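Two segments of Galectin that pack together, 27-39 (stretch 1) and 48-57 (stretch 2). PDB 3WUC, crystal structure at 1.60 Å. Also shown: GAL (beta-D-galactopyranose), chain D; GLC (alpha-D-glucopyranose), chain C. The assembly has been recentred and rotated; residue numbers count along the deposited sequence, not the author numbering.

Stretch 1, residues 27-39: RIAKGTNRFAVDL
Stretch 2, residues 48-57: CHCNPRFEYS

Two antiparallel strands can zip together through their backbones while the side chains of one face build a binding site, and this galectin pair is a compact example. Residues 36-39 and 48-53 run at 174°, their axes approaching to 4.7 Å, and the two stretches bury 843 Å² between them. Stretch 1 enters as a strand at 27-28, makes a type II turn from Ala29 to Thr32, with Gly31 at phi 79°, and then extends alongside stretch 2.

Cys48 (phi/psi -150/113, chi1 t) opens the register opposite Leu39 (-127/134, chi1 m, chi2 p): Leu39 N donates to Cys48 O at 2.8 Å, and Cys48 N to Leu39 O at 3.1 Å. His49 (-102/113, chi1 t) faces Asp38 (-117/138, chi1 m) in a non-hydrogen-bonded pair, CA-CA 4.4 Å. Here side chains supply the link, His49 ND1 donating to Asp38 OD1 at 2.6 Å, and at the other nitrogen of the ring, His49 NE2 is hydrogen-bonded to GAL O4 at 2.8 Å. Cys50 (-110/110, chi1 t) restores the backbone pairing with Val37 (-124/124, chi1 t): Cys50 N to Val37 O is 2.9 Å and Val37 N to Cys50 O 3.0 Å. Leu39, Val37, Cys48 and Cys50 share one buried face, suited to their compact, largely apolar side chains.

Asn51 (-127/78, chi1 t) serves both stretches through its amide: ND2 donates to Phe35 O at 2.7 Å, while OD1 accepts from Arg34 NH1 at 3.0 Å and from Arg53 NE at 2.8 Å. Pro52 (-65/129) has no backbone NH to give, but its O receives Phe35 N at 3.1 Å. Its CD lies over the face of the Phe35 ring (chi1 p), 4.0 Å from the centroid.

Arg53 (-115/115, chi1 m, chi2 and chi3 t) bridges backbones with Arg34 (-173/159, chi1 p, chi2 and chi3 t), CA-CA 4.2 Å. The like charges of Arg34 NH1 and Arg53 NH2, 3.9 Å apart, share acceptors: both atoms donate to Asn51 OD1 and to GAL O4, the bond from Arg34 NH1 to GAL O4 being weak, while Arg34 NH1 and NH2 each donate to GAL O3 at 3.0 Å. Arg53 NH1 also reaches GLC O3 at 2.6 Å.

At Phe54 (-67/-56, chi1 m) the chain turns a corner, and Asn33 O accepts from Glu55 N at 3.2 Å and, weakly, from Phe54 N at 2.9 Å. The Phe54 ring packs against Ile28, CE2 to CG2 4.0 Å. Tyr56 (-155/135, chi1 t) ends the contact with its ring flat beneath the Arg34 guanidinium, centres 3.9 Å apart and planes at 22°, a cation-pi stack on an arginine that also binds galactose.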

ATOM      1  N   ARG B  27      -9.261  10.554  -4.485  1.00 14.36           N
ATOM      2  CA  ARG B  27     -10.065  10.678  -5.690  1.00 16.73           C
ATOM      3  C   ARG B  27     -10.532  12.160  -5.805  1.00 16.37           C
ATOM      4  O   ARG B  27     -11.225  12.663  -4.912  1.00 15.83           O
ATOM      5  CB  ARG B  27     -11.280   9.746  -5.719  1.00 19.34           C
ATOM      6  CG  ARG B  27     -12.090   9.899  -6.984  1.00 23.19           C
ATOM      7  CD  ARG B  27     -13.217   8.845  -7.125  1.00 24.08           C
ATOM      8  NE  ARG B  27     -12.655   7.479  -7.223  1.00 28.49           N
ATOM      9  CZ  ARG B  27     -12.223   6.852  -8.331  1.00 29.67           C
ATOM     10  NH1 ARG B  27     -12.314   7.381  -9.568  1.00 29.05           N
ATOM     11  NH2 ARG B  27     -11.705   5.632  -8.206  1.00 31.76           N
ATOM     12  N   ILE B  28     -10.173  12.802  -6.894  1.00 16.77           N
ATOM     13  CA  ILE B  28     -10.477  14.207  -7.093  1.00 15.75           C
ATOM     14  C   ILE B  28     -11.975  14.322  -7.296  1.00 18.21           C
ATOM     15  O   ILE B  28     -12.555  13.496  -8.046  1.00 20.14           O
ATOM     16  CB  ILE B  28      -9.745  14.793  -8.282  1.00 15.65           C
ATOM     17  CG1 ILE B  28      -8.250  14.691  -8.091  1.00 15.75           C
ATOM     18  CG2 ILE B  28     -10.175  16.274  -8.464  1.00 16.02           C
ATOM     19  CD1 ILE B  28      -7.498  14.800  -9.379  1.00 16.98           C
ATOM     20  N   ALA B  29     -12.626  15.265  -6.574  1.00 17.52           N
ATOM     21  CA  ALA B  29     -14.048  15.477  -6.820  1.00 19.74           C
ATOM     22  C   ALA B  29     -14.424  15.669  -8.320  1.00 19.88           C
ATOM     23  O   ALA B  29     -13.827  16.467  -9.049  1.00 19.51           O
ATOM     24  CB  ALA B  29     -14.463  16.669  -6.013  1.00 20.36           C
ATOM     25  N   LYS B  30     -15.475  14.953  -8.726  1.00 25.23           N
ATOM     26  CA  LYS B  30     -15.932  14.996 -10.127  1.00 26.30           C
ATOM     27  C   LYS B  30     -16.435  16.400 -10.453  1.00 22.71           C
ATOM     28  O   LYS B  30     -17.156  17.015  -9.668  1.00 28.38           O
ATOM     29  CB  LYS B  30     -17.046  13.966 -10.427  1.00 29.04           C
ATOM     30  CG  LYS B  30     -17.617  14.036 -11.875  1.00 36.39           C
ATOM     31  CD  LYS B  30     -16.635  13.554 -12.967  1.00 39.14           C
ATOM     32  CE  LYS B  30     -15.603  14.601 -13.457  1.00 36.54           C
ATOM     33  NZ  LYS B  30     -15.909  15.498 -14.634  1.00 45.74           N
ATOM     34  N   GLY B  31     -15.942  16.914 -11.555  1.00 23.67           N
ATOM     35  CA  GLY B  31     -16.443  18.161 -12.146  1.00 26.49           C
ATOM     36  C   GLY B  31     -15.901  19.378 -11.415  1.00 25.98           C
ATOM     37  O   GLY B  31     -16.266  20.517 -11.700  1.00 26.15           O
ATOM     38  N   THR B  32     -14.923  19.180 -10.538  1.00 22.61           N
ATOM     39  CA  THR B  32     -14.522  20.245  -9.628  1.00 21.31           C
ATOM     40  C   THR B  32     -13.647  21.262 -10.305  1.00 22.13           C
ATOM     41  O   THR B  32     -13.007  20.990 -11.343  1.00 23.46           O
ATOM     42  CB  THR B  32     -13.744  19.660  -8.436  1.00 21.79           C
ATOM     43  OG1 THR B  32     -13.680  20.642  -7.396  1.00 23.20           O
ATOM     44  CG2 THR B  32     -12.339  19.274  -8.855  1.00 19.38           C
ATOM     45  N   ASN B  33     -13.629  22.496  -9.758  1.00 19.35           N
ATOM     46  CA  ASN B  33     -12.795  23.503 -10.348  1.00 18.72           C
ATOM     47  C   ASN B  33     -11.304  23.447  -9.963  1.00 18.34           C
ATOM     48  O   ASN B  33     -10.463  24.029 -10.567  1.00 17.94           O
ATOM     49  CB  ASN B  33     -13.389  24.900 -10.174  1.00 22.56           C
ATOM     50  CG  ASN B  33     -13.560  25.314  -8.739  1.00 23.42           C
ATOM     51  OD1 ASN B  33     -13.212  24.614  -7.760  1.00 26.01           O
ATOM     52  ND2 ASN B  33     -14.228  26.454  -8.579  1.00 27.72           N
ATOM     53  N   ARG B  34     -11.035  22.837  -8.799  1.00 16.87           N
ATOM     54  CA  ARG B  34      -9.702  22.842  -8.220  1.00 16.52           C
ATOM     55  C   ARG B  34      -9.754  21.916  -7.004  1.00 16.37           C
ATOM     56  O   ARG B  34     -10.849  21.614  -6.452  1.00 17.06           O
ATOM     57  CB  ARG B  34      -9.267  24.257  -7.821  1.00 17.07           C
ATOM     58  CG  ARG B  34      -9.984  24.817  -6.617  1.00 17.52           C
ATOM     59  CD  ARG B  34      -9.458  26.185  -6.350  1.00 18.66           C
ATOM     60  NE  ARG B  34     -10.099  26.834  -5.215  1.00 17.71           N
ATOM     61  CZ  ARG B  34      -9.473  27.418  -4.225  1.00 17.02           C
ATOM     62  NH1 ARG B  34      -8.144  27.533  -4.106  1.00 17.88           N
ATOM     63  NH2 ARG B  34     -10.263  28.010  -3.284  1.00 19.47           N
ATOM     64  N   PHE B  35      -8.560  21.463  -6.614  1.00 15.02           N
ATOM     65  CA  PHE B  35      -8.398  20.678  -5.375  1.00 14.10           C
ATOM     66  C   PHE B  35      -7.106  21.021  -4.724  1.00 12.93           C
ATOM     67  O   PHE B  35      -6.189  21.612  -5.305  1.00 14.29           O
ATOM     68  CB  PHE B  35      -8.546  19.170  -5.642  1.00 15.39           C
ATOM     69  CG  PHE B  35      -7.345  18.485  -6.274  1.00 16.44           C
ATOM     70  CD1 PHE B  35      -7.170  18.515  -7.619  1.00 16.08           C
ATOM     71  CD2 PHE B  35      -6.438  17.847  -5.478  1.00 16.13           C
ATOM     72  CE1 PHE B  35      -6.072  17.837  -8.210  1.00 15.46           C
ATOM     73  CE2 PHE B  35      -5.315  17.232  -6.008  1.00 17.58           C
ATOM     74  CZ  PHE B  35      -5.143  17.240  -7.355  1.00 15.85           C
ATOM     75  N   ALA B  36      -6.907  20.693  -3.457  1.00 12.60           N
ATOM     76  CA  ALA B  36      -5.692  21.023  -2.786  1.00 13.26           C
ATOM     77  C   ALA B  36      -5.295  20.001  -1.770  1.00 13.70           C
ATOM     78  O   ALA B  36      -6.198  19.381  -1.120  1.00 14.12           O
ATOM     79  CB  ALA B  36      -5.808  22.370  -2.044  1.00 13.32           C
ATOM     80  N   VAL B  37      -3.987  19.886  -1.595  1.00 11.57           N
ATOM     81  CA  VAL B  37      -3.381  19.186  -0.446  1.00 14.02           C
ATOM     82  C   VAL B  37      -2.462  20.193   0.218  1.00 13.40           C
ATOM     83  O   VAL B  37      -1.643  20.867  -0.398  1.00 14.43           O
ATOM     84  CB  VAL B  37      -2.551  17.934  -0.859  1.00 13.69           C
ATOM     85  CG1 VAL B  37      -1.992  17.286   0.410  1.00 15.92           C
ATOM     86  CG2 VAL B  37      -3.407  16.946  -1.587  1.00 15.26           C
ATOM     87  N   ASP B  38      -2.694  20.414   1.518  1.00 13.95           N
ATOM     88  CA  ASP B  38      -2.020  21.408   2.314  1.00 14.87           C
ATOM     89  C   ASP B  38      -1.224  20.764   3.419  1.00 14.26           C
ATOM     90  O   ASP B  38      -1.651  19.793   4.084  1.00 15.56           O
ATOM     91  CB  ASP B  38      -3.019  22.298   3.049  1.00 15.14           C
ATOM     92  CG  ASP B  38      -3.886  23.127   2.144  1.00 18.19           C
ATOM     93  OD1 ASP B  38      -3.438  23.511   1.019  1.00 17.10           O
ATOM     94  OD2 ASP B  38      -5.023  23.434   2.552  1.00 20.92           O
ATOM     95  N   LEU B  39      -0.057  21.264   3.627  1.00 12.59           N
ATOM     96  CA  LEU B  39       0.890  20.845   4.660  1.00 14.42           C
ATOM     97  C   LEU B  39       1.355  21.986   5.502  1.00 14.52           C
ATOM     98  O   LEU B  39       1.718  23.060   4.965  1.00 13.14           O
ATOM     99  CB  LEU B  39       2.112  20.096   4.036  1.00 17.56           C
ATOM    100  CG  LEU B  39       1.817  18.796   3.279  1.00 21.73           C
ATOM    101  CD1 LEU B  39       1.281  18.983   1.858  1.00 26.46           C
ATOM    102  CD2 LEU B  39       3.158  18.110   3.258  1.00 25.60           C
ATOM    103  N   CYS B  48       3.270  24.361   2.635  1.00 12.62           N
ATOM    104  CA  CYS B  48       2.993  24.065   1.249  1.00 14.66           C
ATOM    105  C   CYS B  48       1.520  23.846   1.027  1.00 14.18           C
ATOM    106  O   CYS B  48       0.949  22.894   1.544  1.00 14.73           O
ATOM    107  CB  CYS B  48       3.818  22.845   0.823  1.00 15.87           C
ATOM    108  SG  CYS B  48       3.631  22.502  -0.978  1.00 18.38           S
ATOM    109  N   HIS B  49       0.891  24.745   0.286  1.00 12.31           N
ATOM    110  CA  HIS B  49      -0.457  24.597  -0.246  1.00 12.52           C
ATOM    111  C   HIS B  49      -0.318  24.239  -1.706  1.00 13.35           C
ATOM    112  O   HIS B  49       0.252  25.020  -2.429  1.00 14.36           O
ATOM    113  CB  HIS B  49      -1.178  25.944  -0.108  1.00 14.50           C
ATOM    114  CG  HIS B  49      -2.453  26.122  -0.892  1.00 13.49           C
ATOM    115  ND1 HIS B  49      -3.655  25.516  -0.595  1.00 14.63           N
ATOM    116  CD2 HIS B  49      -2.755  26.969  -1.916  1.00 14.38           C
ATOM    117  CE1 HIS B  49      -4.607  25.949  -1.385  1.00 14.07           C
ATOM    118  NE2 HIS B  49      -4.088  26.847  -2.188  1.00 14.79           N
ATOM    119  N   CYS B  50      -0.699  23.016  -2.098  1.00 12.81           N
ATOM    120  CA  CYS B  50      -0.527  22.497  -3.478  1.00 12.90           C
ATOM    121  C   CYS B  50      -1.917  22.420  -4.046  1.00 12.70           C
ATOM    122  O   CYS B  50      -2.726  21.614  -3.651  1.00 13.63           O
ATOM    123  CB  CYS B  50       0.113  21.122  -3.393  1.00 12.77           C
ATOM    124  SG  CYS B  50       0.300  20.361  -5.003  1.00 17.34           S
ATOM    125  N   ASN B  51      -2.188  23.317  -5.011  1.00 13.13           N
ATOM    126  CA  ASN B  51      -3.482  23.580  -5.464  1.00 12.99           C
ATOM    127  C   ASN B  51      -3.652  23.453  -7.008  1.00 13.27           C
ATOM    128  O   ASN B  51      -3.676  24.437  -7.741  1.00 13.88           O
ATOM    129  CB  ASN B  51      -3.925  24.964  -4.988  1.00 13.94           C
ATOM    130  CG  ASN B  51      -5.409  25.311  -5.249  1.00 15.08           C
ATOM    131  OD1 ASN B  51      -5.676  26.549  -5.469  1.00 16.62           O
ATOM    132  ND2 ASN B  51      -6.346  24.357  -5.275  1.00 16.39           N
ATOM    133  N   PRO B  52      -3.753  22.229  -7.509  1.00 14.18           N
ATOM    134  CA  PRO B  52      -4.059  22.147  -8.926  1.00 15.30           C
ATOM    135  C   PRO B  52      -5.437  22.712  -9.256  1.00 14.79           C
ATOM    136  O   PRO B  52      -6.420  22.424  -8.626  1.00 13.04           O
ATOM    137  CB  PRO B  52      -3.966  20.635  -9.199  1.00 14.93           C
ATOM    138  CG  PRO B  52      -3.141  20.021  -8.074  1.00 14.78           C
ATOM    139  CD  PRO B  52      -3.581  20.913  -6.900  1.00 13.90           C
ATOM    140  N   ARG B  53      -5.464  23.629 -10.264  1.00 14.39           N
ATOM    141  CA  ARG B  53      -6.652  24.337 -10.702  1.00 15.46           C
ATOM    142  C   ARG B  53      -7.012  23.939 -12.120  1.00 16.70           C
ATOM    143  O   ARG B  53      -6.230  24.195 -13.055  1.00 16.87           O
ATOM    144  CB  ARG B  53      -6.421  25.815 -10.724  1.00 15.26           C
ATOM    145  CG  ARG B  53      -6.218  26.313  -9.255  1.00 15.67           C
ATOM    146  CD  ARG B  53      -5.632  27.730  -9.161  1.00 15.37           C
ATOM    147  NE  ARG B  53      -5.592  28.173  -7.755  1.00 18.01           N
ATOM    148  CZ  ARG B  53      -5.546  29.459  -7.354  1.00 18.81           C
ATOM    149  NH1 ARG B  53      -5.450  30.460  -8.268  1.00 17.41           N
ATOM    150  NH2 ARG B  53      -5.549  29.726  -6.083  1.00 18.01           N
ATOM    151  N   PHE B  54      -8.163  23.309 -12.204  1.00 15.69           N
ATOM    152  CA  PHE B  54      -8.760  23.015 -13.525  1.00 17.29           C
ATOM    153  C   PHE B  54      -9.168  24.369 -14.185  1.00 18.23           C
ATOM    154  O   PHE B  54      -8.753  24.674 -15.315  1.00 20.01           O
ATOM    155  CB  PHE B  54      -9.919  22.002 -13.416  1.00 17.63           C
ATOM    156  CG  PHE B  54      -9.496  20.703 -12.877  1.00 19.53           C
ATOM    157  CD1 PHE B  54      -8.898  19.773 -13.696  1.00 20.46           C
ATOM    158  CD2 PHE B  54      -9.667  20.405 -11.525  1.00 20.70           C
ATOM    159  CE1 PHE B  54      -8.514  18.521 -13.197  1.00 19.81           C
ATOM    160  CE2 PHE B  54      -9.270  19.170 -11.028  1.00 18.80           C
ATOM    161  CZ  PHE B  54      -8.703  18.231 -11.903  1.00 21.78           C
ATOM    162  N   GLU B  55      -9.979  25.130 -13.490  1.00 22.24           N
ATOM    163  CA  GLU B  55     -10.290  26.516 -13.847  1.00 22.60           C
ATOM    164  C   GLU B  55     -10.685  27.301 -12.609  1.00 20.64           C
ATOM    165  O   GLU B  55     -11.733  27.086 -12.056  1.00 20.19           O
ATOM    166  CB  GLU B  55     -11.431  26.509 -14.897  1.00 30.10           C
ATOM    167  CG  GLU B  55     -11.313  27.607 -15.930  1.00 40.24           C
ATOM    168  CD  GLU B  55     -12.212  27.384 -17.139  1.00 46.96           C
ATOM    169  OE1 GLU B  55     -13.215  28.125 -17.245  1.00 53.00           O
ATOM    170  OE2 GLU B  55     -11.940  26.459 -17.961  1.00 49.28           O
ATOM    171  N   TYR B  56      -9.829  28.222 -12.203  1.00 21.23           N
ATOM    172  CA  TYR B  56     -10.082  29.054 -11.051  1.00 21.19           C
ATOM    173  C   TYR B  56      -9.310  30.314 -11.206  1.00 23.17           C
ATOM    174  O   TYR B  56      -8.137  30.318 -11.537  1.00 24.97           O
ATOM    175  CB  TYR B  56      -9.699  28.286  -9.775  1.00 20.54           C
ATOM    176  CG  TYR B  56      -9.977  28.986  -8.495  1.00 19.59           C
ATOM    177  CD1 TYR B  56     -11.187  28.794  -7.868  1.00 23.60           C
ATOM    178  CD2 TYR B  56      -9.025  29.816  -7.922  1.00 20.55           C
ATOM    179  CE1 TYR B  56     -11.451  29.441  -6.714  1.00 22.95           C
ATOM    180  CE2 TYR B  56      -9.270  30.488  -6.734  1.00 20.12           C
ATOM    181  CZ  TYR B  56     -10.501  30.255  -6.137  1.00 24.40           C
ATOM    182  OH  TYR B  56     -10.873  30.845  -4.985  1.00 30.96           O
ATOM    183  N   SER B  57      -9.953  31.447 -10.922  1.00 26.71           N
ATOM    184  CA  SER B  57      -9.325  32.729 -11.062  1.00 27.77           C
ATOM    185  C   SER B  57      -8.800  32.871 -12.490  1.00 23.68           C
ATOM    186  O   SER B  57      -9.486  32.446 -13.423  1.00 27.72           O
ATOM    187  CB  SER B  57      -8.261  32.984  -9.984  1.00 32.20           C
ATOM    188  OG  SER B  57      -7.600  34.242 -10.133  1.00 30.11           O
TER
HETATM  189  C1  GAL D   2      -6.548  32.229  -3.448  1.00 19.27           C
HETATM  190  C2  GAL D   2      -7.564  31.157  -3.159  1.00 20.31           C
HETATM  191  C3  GAL D   2      -7.117  30.296  -1.999  1.00 17.04           C
HETATM  192  C4  GAL D   2      -5.699  29.800  -2.259  1.00 15.41           C
HETATM  193  C5  GAL D   2      -4.799  31.016  -2.572  1.00 16.25           C
HETATM  194  C6  GAL D   2      -3.389  30.552  -2.873  1.00 16.12           C
HETATM  195  O2  GAL D   2      -8.778  31.842  -2.761  1.00 25.68           O
HETATM  196  O3  GAL D   2      -8.058  29.301  -1.708  1.00 19.01           O
HETATM  197  O4  GAL D   2      -5.702  28.800  -3.310  1.00 16.03           O
HETATM  198  O5  GAL D   2      -5.304  31.658  -3.732  1.00 17.42           O
HETATM  199  O6  GAL D   2      -2.534  31.619  -3.250  1.00 17.86           O
HETATM  200  C1  GLC C   1      -6.028  36.271  -6.869  1.00 30.61           C
HETATM  201  C2  GLC C   1      -5.299  34.981  -7.277  1.00 24.88           C
HETATM  202  C3  GLC C   1      -6.033  33.818  -6.598  1.00 21.75           C
HETATM  203  C4  GLC C   1      -6.229  33.959  -5.084  1.00 22.97           C
HETATM  204  C5  GLC C   1      -6.868  35.322  -4.773  1.00 27.99           C
HETATM  205  C6  GLC C   1      -6.861  35.584  -3.263  1.00 28.64           C
HETATM  206  O1  GLC C   1      -7.296  36.152  -7.462  1.00 36.36           O
HETATM  207  O2  GLC C   1      -5.358  34.820  -8.678  1.00 26.69           O
HETATM  208  O3  GLC C   1      -5.196  32.659  -6.822  1.00 20.15           O
HETATM  209  O4  GLC C   1      -7.059  32.871  -4.610  1.00 21.17           O
HETATM  210  O5  GLC C   1      -6.145  36.376  -5.460  1.00 29.82           O
HETATM  211  O6  GLC C   1      -5.628  35.521  -2.479  1.00 32.73           O